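Local coordinates for hypothetical protein Atu1540 (Agrobacterium tumefaciens str. C58, PDB 2HWJ) that is of unknown function but belongs to a putative ParB-like nuclease family and forms a four-copy assembly in the deposited model, at the interface of chains A and B and the interface of chains A and C. Coordinates in Å, arbitrary orientation; residue numbers count along the deposited sequence, not the author numbering. Chains: chain A/B/C, Hypothetical protein Atu1540.

Contact 1 and contact 3 are twin patches of one two-fold interface between chains A and B: in each, the 193-196 segment of one copy meets residues 91-94 and helix 96-105 of the other, with the chains exchanged. Their C-alpha centres lie about 36 Å apart. Contact 2 joins chain A to chain C through other residues, 49-51 and 6-8, its C-alpha centre about 36 Å from that of contact 1 and 28 Å from that of contact 3. Chain A therefore touches two neighbours through separate surfaces, which is how copies can be joined into the deposited tetramer; that this is the biological form remains an inference.

Contact 1: the interface of chains A and B. Residues chain A 168, 192-193, 195-196; chain B 91, 93-94, 102.
The 3-10 turn 192-194 of chain A leads A:Glu193 towards A:His196 with helix-like backbone angles and presents the A:Glu193 carbonyl to B:His93, in the loop before helix 96-105. The B:His93 ring gives NE2 to that carbonyl, 3.1 Å from A:Glu193 O; the oxygen lies in the ring plane, while the donor sits above the carbonyl plane. Its CG stands between backbone N and carbonyl carbon (chi1 61°), sending the ring out towards chain A. A:Arg195, bent at chi3, comes from the opposite direction and lays NH2 over one ring face, 3.5 Å from the centroid of B:His93, a cation-pi contact. B:Leu94 CD2 covers part of the other face. The NE2 edge of B:His93 points at a face of A:His196, near its rim, planes 68° apart, with A:His196 CD2 3.4 Å from B:His93 NE2. Separately, A:His196 CB packs 3.6 Å from B:Phe91 CE1. Behind the first shell, A:Arg168 NE makes a nearly straight, charge-assisted hydrogen bond within chain A, 3.1 Å to A:Glu193 OE1, a salt bridge that probably steadies the turn. The patch thus clamps one histidine between copies and is one part of the two-fold A-B interface, plausibly a dimer contact.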
# COMPACT_ATOMS: atom_id res chain seq x y z
N ARG A 168 14.86 8.40 24.29
CA ARG A 168 14.04 9.06 25.29
C ARG A 168 13.91 8.30 26.57
O ARG A 168 13.49 8.84 27.54
CB ARG A 168 12.63 9.20 24.74
CG ARG A 168 12.49 10.42 23.90
CD ARG A 168 11.21 10.43 23.15
NE ARG A 168 11.25 11.48 22.14
CZ ARG A 168 11.76 11.32 20.93
NH1 ARG A 168 12.23 10.12 20.60
NH2 ARG A 168 11.76 12.32 20.05
N ARG A 192 1.73 14.24 22.23
CA ARG A 192 1.84 14.83 20.94
C ARG A 192 3.22 14.58 20.31
O ARG A 192 3.30 14.54 19.08
CB ARG A 192 1.40 16.29 20.97
CG ARG A 192 -0.06 16.46 20.34
CD ARG A 192 -0.49 17.92 20.24
NE ARG A 192 -0.19 18.60 21.50
CZ ARG A 192 -0.52 19.87 21.78
NH1 ARG A 192 -1.17 20.61 20.87
NH2 ARG A 192 -0.24 20.41 22.98
N GLU A 193 4.26 14.34 21.10
CA GLU A 193 5.59 14.09 20.56
C GLU A 193 5.73 12.85 19.63
O GLU A 193 6.55 12.83 18.68
CB GLU A 193 6.58 13.99 21.70
CG GLU A 193 8.05 14.25 21.23
CD GLU A 193 8.98 14.85 22.32
OE1 GLU A 193 9.80 14.10 22.96
OE2 GLU A 193 8.86 16.09 22.53
N ARG A 195 3.41 11.95 17.70
CA ARG A 195 2.38 12.05 16.65
C ARG A 195 2.77 11.61 15.24
O ARG A 195 1.93 11.23 14.48
CB ARG A 195 1.71 13.43 16.60
CG ARG A 195 2.57 14.54 15.94
CD ARG A 195 2.07 15.99 16.23
NE ARG A 195 3.22 16.91 16.30
CZ ARG A 195 3.67 17.55 17.39
NH1 ARG A 195 3.06 17.45 18.57
NH2 ARG A 195 4.72 18.34 17.32
N HIS A 196 4.05 11.63 14.93
CA HIS A 196 4.60 11.39 13.60
C HIS A 196 4.84 9.93 13.37
O HIS A 196 5.29 9.58 12.31
CB HIS A 196 5.96 12.02 13.49
CG HIS A 196 6.85 11.59 14.59
ND1 HIS A 196 7.88 10.69 14.41
CD2 HIS A 196 6.77 11.80 15.93
CE1 HIS A 196 8.45 10.43 15.58
NE2 HIS A 196 7.78 11.07 16.52
N PHE B 91 7.48 17.45 10.75
CA PHE B 91 8.42 16.66 11.51
C PHE B 91 9.34 17.67 12.15
O PHE B 91 10.40 17.31 12.64
CB PHE B 91 9.26 15.75 10.60
CG PHE B 91 8.51 14.64 10.00
CD1 PHE B 91 7.56 13.93 10.72
CD2 PHE B 91 8.76 14.26 8.69
CE1 PHE B 91 6.83 12.87 10.14
CE2 PHE B 91 8.03 13.18 8.10
CZ PHE B 91 7.07 12.50 8.84
N HIS B 93 9.32 19.00 14.95
CA HIS B 93 9.55 18.92 16.41
C HIS B 93 10.75 17.98 16.74
O HIS B 93 11.08 17.74 17.92
CB HIS B 93 8.26 18.51 17.16
CG HIS B 93 7.71 17.17 16.77
ND1 HIS B 93 7.27 16.89 15.49
CD2 HIS B 93 7.53 16.03 17.48
CE1 HIS B 93 6.85 15.64 15.43
NE2 HIS B 93 7.00 15.10 16.63
N LEU B 94 11.39 17.48 15.67
CA LEU B 94 12.51 16.53 15.74
C LEU B 94 13.89 17.14 15.51
O LEU B 94 14.02 18.04 14.72
CB LEU B 94 12.31 15.46 14.66
CG LEU B 94 11.06 14.60 14.91
CD1 LEU B 94 10.80 13.49 13.84
CD2 LEU B 94 11.11 14.01 16.32
N VAL B 102 13.63 8.96 10.76
CA VAL B 102 12.20 8.90 10.41
C VAL B 102 11.99 8.94 8.92
O VAL B 102 11.24 8.12 8.40
CB VAL B 102 11.39 9.99 11.12
CG1 VAL B 102 9.97 10.00 10.62
CG2 VAL B 102 11.41 9.73 12.63

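Contact 2: the interface of chains A and C. Residues chain A 49-51; chain C 6-8.
A two-fold symmetric interface between two copies of this putative ParB-like nuclease, bridged here by a short antiparallel beta pairing of A:His51 with C:Arg8, joins chains A and C and may help tie copies together in the deposited tetramer, although its biological relevance is an inference. Both residues lie directly before strands, 52-57 and 9-13, so the near-terminal stretch of one copy runs against the approach to a strand of the other. C:Arg8 and A:His51 carry much of the contact. The arginine's CG is anti to the carbonyl carbon (chi1 -49°) and the chain runs extended as far as NE, which carries the guanidinium to the A:Gly49 carbonyl, alongside A:His51. There C:Arg8 NH1 donates to the backbone oxygen A:Gly49 O at 2.9 Å; the donor lies in the carbonyl plane, with a C=O...N angle of 159°, and the oxygen sits at the guanidinium's edge. A:Gly49 follows a cis peptide bond, which may help to orient its carbonyl. The A:His51 side chain points the same way as the arginine. A:His51 NE2 comes over one guanidinium face, towards the rim, 3.4 Å from C:Arg8 NH2, but with the planes 41° apart the ring is tilted and not stacked. C:Pro7 and C:Glu6 add small backbone contacts beside the histidine.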
# COMPACT_ATOMS: atom_id res chain seq x y z
N GLY A 49 -1.35 -27.93 12.73
CA GLY A 49 -1.24 -26.58 12.25
C GLY A 49 -0.05 -25.96 12.99
O GLY A 49 -0.20 -25.26 14.01
N ASN A 50 1.13 -26.23 12.45
CA ASN A 50 2.30 -25.52 12.82
C ASN A 50 2.39 -24.24 12.07
O ASN A 50 1.65 -23.98 11.14
CB ASN A 50 3.53 -26.30 12.46
CG ASN A 50 3.42 -27.71 12.82
OD1 ASN A 50 4.06 -28.58 12.21
ND2 ASN A 50 2.59 -27.99 13.81
N HIS A 51 3.37 -23.47 12.49
CA HIS A 51 3.63 -22.16 11.95
C HIS A 51 4.24 -22.35 10.61
O HIS A 51 4.96 -23.33 10.36
CB HIS A 51 4.59 -21.38 12.86
CG HIS A 51 4.18 -21.43 14.28
ND1 HIS A 51 4.68 -22.37 15.17
CD2 HIS A 51 3.21 -20.74 14.96
CE1 HIS A 51 4.10 -22.21 16.35
NE2 HIS A 51 3.19 -21.24 16.24
N GLU C 6 2.54 -15.82 14.39
CA GLU C 6 1.12 -16.24 14.23
C GLU C 6 0.77 -17.36 13.19
O GLU C 6 0.31 -18.43 13.61
CB GLU C 6 0.17 -15.01 14.07
CG GLU C 6 -0.54 -14.56 15.33
CD GLU C 6 0.34 -13.66 16.21
OE1 GLU C 6 0.08 -13.58 17.43
OE2 GLU C 6 1.31 -13.02 15.70
N PRO C 7 0.94 -17.11 11.85
CA PRO C 7 0.16 -17.91 10.91
C PRO C 7 0.42 -19.39 11.06
O PRO C 7 1.58 -19.80 11.31
CB PRO C 7 0.63 -17.42 9.53
CG PRO C 7 1.15 -16.07 9.75
CD PRO C 7 1.81 -16.16 11.13
N ARG C 8 -0.66 -20.17 10.94
CA ARG C 8 -0.54 -21.60 10.97
C ARG C 8 -1.08 -22.22 9.68
O ARG C 8 -1.64 -21.55 8.81
CB ARG C 8 -1.19 -22.17 12.21
CG ARG C 8 -0.77 -21.46 13.54
CD ARG C 8 -1.57 -21.94 14.73
NE ARG C 8 -1.01 -21.60 16.05
CZ ARG C 8 -0.08 -22.32 16.69
NH1 ARG C 8 0.47 -23.41 16.14
NH2 ARG C 8 0.33 -21.94 17.87

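Contact 3: the interface of chains A and B. Residues chain A 91, 93-94, 102, 106; chain B 193, 196.
B:His196 plugs into a pocket on chain A lined by A:Phe91, A:His93, A:Leu94 and A:Val102, on a surface of this putative ParB-like nuclease family member that includes helix 96-105. Two imidazoles meet edge-to-face at 59°: the NE2 edge of A:His93 points at a face of B:His196. A:His93 NE2 lies 3.0 Å from B:His196 ND1, which sits in the A:His93 plane, but NE2 comes in from above the B:His196 ring, so a hydrogen bond here is doubtful. The ring flip is also uncertain at 2.61 Å: chi2 of -72° turns B:His196 half round relative to the twin site, where CD2 stands in place of ND1. A:His93 NE2 also makes a weak, poorly aligned bond to B:Glu193 O, 3.3 Å away; its hydrogen would at best be shared with ND1, or the two are alternatives. A:Leu94 and A:Val102 pack on one side of the ring, A:Leu94 CD2 towards the rim, 3.8 Å from B:His196 CE1, and A:Val102 CG2 3.9 Å from B:His196 CD2. A:Phe91 crosses at about a right angle, its CD1 3.7 Å from B:His196 CB. At the backbone, A:Arg106 NH1 hydrogen-bonds to B:His196 O at 3.1 Å, on an arm bent at chi2 and chi3.

In the second shell, A:Leu94 CG lies over the centre of the A:His93 ring, and A:Val102 CG1 over that of A:Phe91, whose edge meets A:Arg106 NH2.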
# COMPACT_ATOMS: atom_id res chain seq x y z
N PHE A 91 14.19 -14.74 -6.19
CA PHE A 91 15.27 -13.94 -6.72
C PHE A 91 16.55 -14.75 -6.96
O PHE A 91 17.65 -14.19 -7.13
CB PHE A 91 15.62 -12.81 -5.78
CG PHE A 91 14.50 -11.94 -5.42
CD1 PHE A 91 13.67 -11.41 -6.36
CD2 PHE A 91 14.28 -11.62 -4.11
CE1 PHE A 91 12.61 -10.59 -6.02
CE2 PHE A 91 13.22 -10.77 -3.75
CZ PHE A 91 12.37 -10.26 -4.75
N HIS A 93 17.69 -15.99 -9.44
CA HIS A 93 18.57 -15.72 -10.62
C HIS A 93 19.62 -14.62 -10.30
O HIS A 93 20.53 -14.42 -11.06
CB HIS A 93 17.79 -15.36 -11.89
CG HIS A 93 16.86 -14.23 -11.70
ND1 HIS A 93 15.85 -14.26 -10.76
CD2 HIS A 93 16.82 -12.99 -12.26
CE1 HIS A 93 15.22 -13.09 -10.76
NE2 HIS A 93 15.78 -12.30 -11.67
N LEU A 94 19.49 -13.89 -9.22
CA LEU A 94 20.46 -12.82 -8.98
C LEU A 94 21.79 -13.26 -8.31
O LEU A 94 21.80 -14.16 -7.45
CB LEU A 94 19.81 -11.71 -8.12
CG LEU A 94 18.47 -11.22 -8.67
CD1 LEU A 94 17.81 -10.15 -7.86
CD2 LEU A 94 18.57 -10.76 -10.14
N VAL A 102 18.28 -5.53 -4.31
CA VAL A 102 16.89 -5.64 -4.66
C VAL A 102 16.06 -5.81 -3.37
O VAL A 102 14.98 -5.14 -3.24
CB VAL A 102 16.67 -6.73 -5.67
CG1 VAL A 102 15.30 -7.21 -5.67
CG2 VAL A 102 16.98 -6.17 -7.01
N ARG A 106 13.29 -3.34 -1.93
CA ARG A 106 11.95 -3.75 -1.77
C ARG A 106 11.60 -3.84 -0.30
O ARG A 106 10.53 -4.36 0.02
CB ARG A 106 11.69 -5.04 -2.53
CG ARG A 106 11.20 -4.70 -3.94
CD ARG A 106 11.65 -5.73 -4.90
NE ARG A 106 10.98 -7.00 -4.61
CZ ARG A 106 10.03 -7.48 -5.39
NH1 ARG A 106 9.67 -6.79 -6.47
NH2 ARG A 106 9.43 -8.62 -5.10
N GLU B 193 15.02 -12.18 -17.21
CA GLU B 193 15.94 -11.61 -16.21
C GLU B 193 15.35 -10.43 -15.44
O GLU B 193 15.66 -10.26 -14.29
CB GLU B 193 17.24 -11.12 -16.85
CG GLU B 193 18.41 -12.07 -16.61
CD GLU B 193 19.80 -11.36 -16.64
OE1 GLU B 193 20.10 -10.62 -17.65
OE2 GLU B 193 20.59 -11.59 -15.66
N HIS B 196 11.82 -9.69 -11.83
CA HIS B 196 11.71 -9.44 -10.40
C HIS B 196 11.48 -7.97 -10.18
O HIS B 196 11.16 -7.63 -9.04
CB HIS B 196 12.98 -9.86 -9.65
CG HIS B 196 14.18 -9.17 -10.15
ND1 HIS B 196 14.75 -9.46 -11.37
CD2 HIS B 196 14.84 -8.08 -9.69
CE1 HIS B 196 15.74 -8.63 -11.59
NE2 HIS B 196 15.82 -7.78 -10.58